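Local coordinates for Ketoacyl_synth_N domain-containing protein (Photorhabdus luminescens subsp. laumondii, PDB 6SMO) that belongs to the ketoacyl synthase family of the thiolase superfamily, probably serves in polyketide assembly, and here holds a five-keto dodecanal in a pocket, at residues V5-V10 against I240-T245; M181-S186 against L225-R230. All coordinates share one frame; numbering follows the deposited sequence.

Contact 1: residues V5-V10 against I240-T245; sequences VVVTGV and ILCELT
Val7 pairs antiparallel with Cys242, Val7 N donating to Cys242 O (Val7 N to Cys242 O 2.9 Å), while Val7 O accepts the N-H of Leu241 (Val7 O to Leu241 N 2.9 Å); Leu241 and Cys242 both face Val7, a classic beta bulge at the start of strand 242-251. On the face of Val7 and Cys242, Cys242 SG lies 3.7 Å from Val7 CG2, a branch set beside its own backbone N, and helix 319-329 covers the pair through Ser326. The bulged Leu241 spreads its two methyls along the other strand: CD1 rests on the carbonyl of Thr8, and CD2 meets Val10 CG2 at 3.8 Å. The opposite face carries Val6, whose CG1 crosses the stem of Glu243 at CG (3.8 Å) and whose CB meets Ile240 CG2; helix 230-235 packs here. With CG anti to the backbone N (chi1 -171°) and an extended chain, Glu243 runs out to a salt bridge with Arg4. A water takes the N-H of Val5 (water to Val5 N 2.9 Å). Backbone bonds and aliphatic contacts thus join the strands, and the carboxylate of Glu243 is met by the cation of Arg4 at the N-terminal end of strand 5-13.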
loop_
_atom_site.group_PDB
_atom_site.type_symbol
_atom_site.label_atom_id
_atom_site.label_comp_id
_atom_site.label_asym_id
_atom_site.label_seq_id
_atom_site.Cartn_x
_atom_site.Cartn_y
_atom_site.Cartn_z
ATOM N N VAL C 5 5.581 23.605 6.737
ATOM C CA VAL C 5 5.931 22.789 5.536
ATOM C C VAL C 5 5.868 23.696 4.302
ATOM O O VAL C 5 4.888 24.461 4.185
ATOM C CB VAL C 5 4.988 21.578 5.390
ATOM C CG1 VAL C 5 5.421 20.652 4.263
ATOM C CG2 VAL C 5 4.855 20.804 6.692
ATOM N N VAL C 6 6.866 23.599 3.418
ATOM C CA VAL C 6 7.005 24.451 2.197
ATOM C C VAL C 6 7.338 23.565 0.991
ATOM O O VAL C 6 8.025 22.540 1.175
ATOM C CB VAL C 6 8.065 25.555 2.394
ATOM C CG1 VAL C 6 7.575 26.641 3.338
ATOM C CG2 VAL C 6 9.401 25.000 2.864
ATOM N N VAL C 7 6.863 23.962 -0.194
ATOM C CA VAL C 7 7.144 23.300 -1.505
ATOM C C VAL C 7 8.400 23.952 -2.096
ATOM O O VAL C 7 8.383 25.185 -2.282
ATOM C CB VAL C 7 5.945 23.420 -2.467
ATOM C CG1 VAL C 7 6.171 22.644 -3.757
ATOM C CG2 VAL C 7 4.640 22.990 -1.813
ATOM N N THR C 8 9.443 23.160 -2.368
ATOM C CA THR C 8 10.762 23.628 -2.879
ATOM C C THR C 8 10.973 23.200 -4.339
ATOM O O THR C 8 11.724 23.903 -5.042
ATOM C CB THR C 8 11.904 23.139 -1.980
ATOM O OG1 THR C 8 11.728 21.742 -1.740
ATOM C CG2 THR C 8 11.966 23.885 -0.666
ATOM N N GLY C 9 10.349 22.101 -4.776
ATOM C CA GLY C 9 10.463 21.584 -6.154
ATOM C C GLY C 9 9.203 20.859 -6.596
ATOM O O GLY C 9 8.531 20.262 -5.732
ATOM N N VAL C 10 8.895 20.913 -7.896
ATOM C CA VAL C 10 7.712 20.248 -8.519
ATOM C C VAL C 10 8.127 19.648 -9.868
ATOM O O VAL C 10 8.942 20.273 -10.573
ATOM C CB VAL C 10 6.526 21.219 -8.681
ATOM C CG1 VAL C 10 5.917 21.594 -7.339
ATOM C CG2 VAL C 10 6.902 22.469 -9.465
ATOM N N ILE C 240 12.044 28.671 -2.462
ATOM C CA ILE C 240 10.725 28.225 -1.916
ATOM C C ILE C 240 9.623 28.713 -2.864
ATOM O O ILE C 240 9.485 29.942 -3.023
ATOM C CB ILE C 240 10.512 28.742 -0.477
ATOM C CG1 ILE C 240 11.637 28.308 0.468
ATOM C CG2 ILE C 240 9.151 28.314 0.053
ATOM C CD1 ILE C 240 11.783 29.187 1.690
ATOM N N LEU C 241 8.870 27.785 -3.464
ATOM C CA LEU C 241 7.745 28.093 -4.389
ATOM C C LEU C 241 6.577 28.682 -3.589
ATOM O O LEU C 241 6.119 29.789 -3.937
ATOM C CB LEU C 241 7.310 26.823 -5.130
ATOM C CG LEU C 241 8.094 26.497 -6.400
ATOM C CD1 LEU C 241 9.508 26.048 -6.069
ATOM C CD2 LEU C 241 7.377 25.435 -7.218
ATOM N N CYS C 242 6.119 27.957 -2.564
ATOM C CA CYS C 242 4.952 28.318 -1.717
ATOM C C CYS C 242 4.998 27.539 -0.397
ATOM O O CYS C 242 5.878 26.667 -0.253
ATOM C CB CYS C 242 3.645 28.036 -2.449
ATOM S SG CYS C 242 3.406 26.285 -2.851
ATOM N N GLU C 243 4.081 27.857 0.523
ATOM C CA GLU C 243 3.922 27.194 1.844
ATOM C C GLU C 243 2.590 26.434 1.863
ATOM O O GLU C 243 1.568 27.040 1.488
ATOM C CB GLU C 243 3.968 28.235 2.965
ATOM C CG GLU C 243 4.034 27.632 4.358
ATOM C CD GLU C 243 4.077 28.635 5.498
ATOM O OE1 GLU C 243 3.828 29.832 5.248
ATOM O OE2 GLU C 243 4.361 28.215 6.637
ATOM N N LEU C 244 2.606 25.162 2.278
ATOM C CA LEU C 244 1.380 24.354 2.523
ATOM C C LEU C 244 0.824 24.733 3.899
ATOM O O LEU C 244 1.450 24.367 4.914
ATOM C CB LEU C 244 1.710 22.860 2.434
ATOM C CG LEU C 244 0.504 21.933 2.266
ATOM C CD1 LEU C 244 0.876 20.696 1.463
ATOM C CD2 LEU C 244 -0.084 21.534 3.613
ATOM N N THR C 245 -0.305 25.448 3.919
ATOM C CA THR C 245 -0.879 26.113 5.120
ATOM C C THR C 245 -1.943 25.226 5.780
ATOM O O THR C 245 -2.056 25.290 7.020
ATOM C CB THR C 245 -1.441 27.493 4.756
ATOM O OG1 THR C 245 -2.095 27.391 3.491
ATOM C CG2 THR C 245 -0.367 28.558 4.690
HETATM O O HOH W 1 3.296 25.336 6.682
#

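Contact 2: residues M181-S186 against L225-R230; sequences MLCGAS and LVLEER
Met181 forms an antiparallel hydrogen-bonded pair with Leu227: its N-H reaches Leu227 O nearly head-on (Met181 N to Leu227 O 2.7 Å), whereas the return bond from Leu227 N to Met181 O is weak, bent to 126°. Its CB stands on the same face as that of Leu227, but the chain bends at chi2 (-69°) and carries the thioether away from this strand, and the side chain packs on Ala172 and Ile173 of helix 161-175. Leu182 turns to the other face, in a non-hydrogen-bonded pair with Val226; the two side chains lie side by side and point the same way, with Leu182 CD1 3.8 Å from Val226 CG2, and helix 68-84 covers both. Cys183 returns to the face of Met181. Its SG, placed between the backbone N and the carbonyl carbon (chi1 67°), fits against both methyls of Leu227, CD1 at 3.6 Å and CD2 at 3.7 Å, and near Leu225 CB (3.9 Å). Cys183 O accepts a nearly straight bond from Leu225 N (2.8 Å), paired with a weak return bond from Cys183 N to Leu225 O. Beyond Gly184, Ala185 bonds through its backbone to Ala223. Each hydrogen-bonded pair thus has one firm and one weak bond, while Leu182 and Val226 bond through their backbones to neighbouring strands. The side chains that touch meet through methyl, methylene and sulfur groups; all six residues are buried, and helices 68-84 and 161-175 cover the two faces, as befits a sheet interior.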
loop_
_atom_site.group_PDB
_atom_site.type_symbol
_atom_site.label_atom_id
_atom_site.label_comp_id
_atom_site.label_asym_id
_atom_site.label_seq_id
_atom_site.Cartn_x
_atom_site.Cartn_y
_atom_site.Cartn_z
ATOM N N MET C 181 10.126 15.177 2.009
ATOM C CA MET C 181 9.096 14.199 1.563
ATOM C C MET C 181 8.856 14.344 0.055
ATOM O O MET C 181 8.525 15.461 -0.386
ATOM C CB MET C 181 7.771 14.414 2.302
ATOM C CG MET C 181 7.729 13.767 3.671
ATOM S SD MET C 181 7.713 11.962 3.566
ATOM C CE MET C 181 7.560 11.532 5.299
ATOM N N LEU C 182 9.011 13.245 -0.691
ATOM C CA LEU C 182 8.642 13.144 -2.129
ATOM C C LEU C 182 7.194 12.649 -2.219
ATOM O O LEU C 182 6.992 11.429 -2.373
ATOM C CB LEU C 182 9.607 12.194 -2.849
ATOM C CG LEU C 182 10.966 12.779 -3.237
ATOM C CD1 LEU C 182 10.813 13.883 -4.271
ATOM C CD2 LEU C 182 11.723 13.288 -2.018
ATOM N N CYS C 183 6.232 13.570 -2.100
ATOM C CA CYS C 183 4.772 13.295 -2.153
ATOM C C CYS C 183 4.250 13.550 -3.572
ATOM O O CYS C 183 4.740 14.495 -4.221
ATOM C CB CYS C 183 4.009 14.154 -1.151
ATOM S SG CYS C 183 4.033 15.919 -1.551
ATOM N N GLY C 184 3.290 12.740 -4.026
ATOM C CA GLY C 184 2.669 12.869 -5.358
ATOM C C GLY C 184 1.831 11.657 -5.721
ATOM O O GLY C 184 1.417 10.922 -4.801
ATOM N N ALA C 185 1.597 11.457 -7.021
ATOM C CA ALA C 185 0.743 10.383 -7.579
ATOM C C ALA C 185 1.177 10.050 -9.011
ATOM O O ALA C 185 1.925 10.847 -9.611
ATOM C CB ALA C 185 -0.702 10.812 -7.528
ATOM N N SER C 186 0.716 8.907 -9.524
ATOM C CA SER C 186 0.978 8.416 -10.902
ATOM C C SER C 186 -0.107 7.415 -11.313
ATOM O O SER C 186 -0.604 6.687 -10.431
ATOM C CB SER C 186 2.351 7.805 -11.004
ATOM O OG SER C 186 2.617 7.384 -12.333
ATOM N N LEU C 225 5.613 16.574 -5.851
ATOM C CA LEU C 225 6.105 17.791 -5.153
ATOM C C LEU C 225 7.207 17.382 -4.170
ATOM O O LEU C 225 7.116 16.270 -3.611
ATOM C CB LEU C 225 4.940 18.459 -4.413
ATOM C CG LEU C 225 3.785 18.949 -5.286
ATOM C CD1 LEU C 225 2.718 17.875 -5.442
ATOM C CD2 LEU C 225 3.171 20.215 -4.708
ATOM N N VAL C 226 8.207 18.247 -3.979
ATOM C CA VAL C 226 9.252 18.110 -2.922
ATOM C C VAL C 226 8.836 18.985 -1.734
ATOM O O VAL C 226 9.236 20.166 -1.697
ATOM C CB VAL C 226 10.656 18.480 -3.442
ATOM C CG1 VAL C 226 11.722 18.319 -2.368
ATOM C CG2 VAL C 226 11.029 17.678 -4.678
ATOM N N LEU C 227 8.033 18.426 -0.824
ATOM C CA LEU C 227 7.685 19.046 0.483
ATOM C C LEU C 227 8.873 18.872 1.433
ATOM O O LEU C 227 9.448 17.765 1.455
ATOM C CB LEU C 227 6.422 18.384 1.050
ATOM C CG LEU C 227 5.105 19.096 0.745
ATOM C CD1 LEU C 227 4.936 19.341 -0.747
ATOM C CD2 LEU C 227 3.928 18.302 1.293
ATOM N N GLU C 228 9.237 19.923 2.173
ATOM C CA GLU C 228 10.279 19.854 3.232
ATOM C C GLU C 228 10.031 20.928 4.297
ATOM O O GLU C 228 9.328 21.916 4.006
ATOM C CB GLU C 228 11.682 19.971 2.633
ATOM C CG GLU C 228 11.911 21.220 1.802
ATOM C CD GLU C 228 13.348 21.383 1.337
ATOM O OE1 GLU C 228 14.214 21.671 2.188
ATOM O OE2 GLU C 228 13.603 21.203 0.130
ATOM N N GLU C 229 10.604 20.716 5.486
ATOM C CA GLU C 229 10.468 21.589 6.684
ATOM C C GLU C 229 11.051 22.970 6.363
ATOM O O GLU C 229 12.081 23.029 5.660
ATOM C CB GLU C 229 11.156 20.924 7.879
ATOM C CG GLU C 229 10.776 21.520 9.223
ATOM C CD GLU C 229 11.739 22.567 9.755
ATOM O OE1 GLU C 229 11.268 23.651 10.161
ATOM O OE2 GLU C 229 12.957 22.294 9.770
ATOM N N ARG C 230 10.406 24.033 6.857
ATOM C CA ARG C 230 10.673 25.447 6.472
ATOM C C ARG C 230 12.105 25.838 6.860
ATOM O O ARG C 230 12.793 26.441 6.013
ATOM C CB ARG C 230 9.656 26.385 7.129
ATOM C CG ARG C 230 9.729 27.824 6.640
ATOM C CD ARG C 230 8.543 28.650 7.098
ATOM N NE ARG C 230 8.685 30.059 6.753
ATOM C CZ ARG C 230 9.409 30.949 7.432
ATOM N NH1 ARG C 230 9.460 32.204 7.020
ATOM N NH2 ARG C 230 10.081 30.590 8.514
#

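Overall arrangement
From the N terminus, strand 5-13 comes first, and contact 1 closes a long loop by bringing strand 242-251 back beside it. Within that loop, contact 2 closes a much shorter one, through helix 192-204, between strands 180-187 and 218-229; the two nest without crossing. Strand 218-229 also pairs antiparallel with strand 5-13, where Gly9 O takes a probable hydrogen bond from Val226 N and Thr8 OG1 one with Glu228 OE2, so four strands run in the order 180-187, 218-229, 5-13, 242-251. Helix 161-175 touches both contacts. Together they join strands from the start, the middle and the later part of the chain in one thiolase-type sheet.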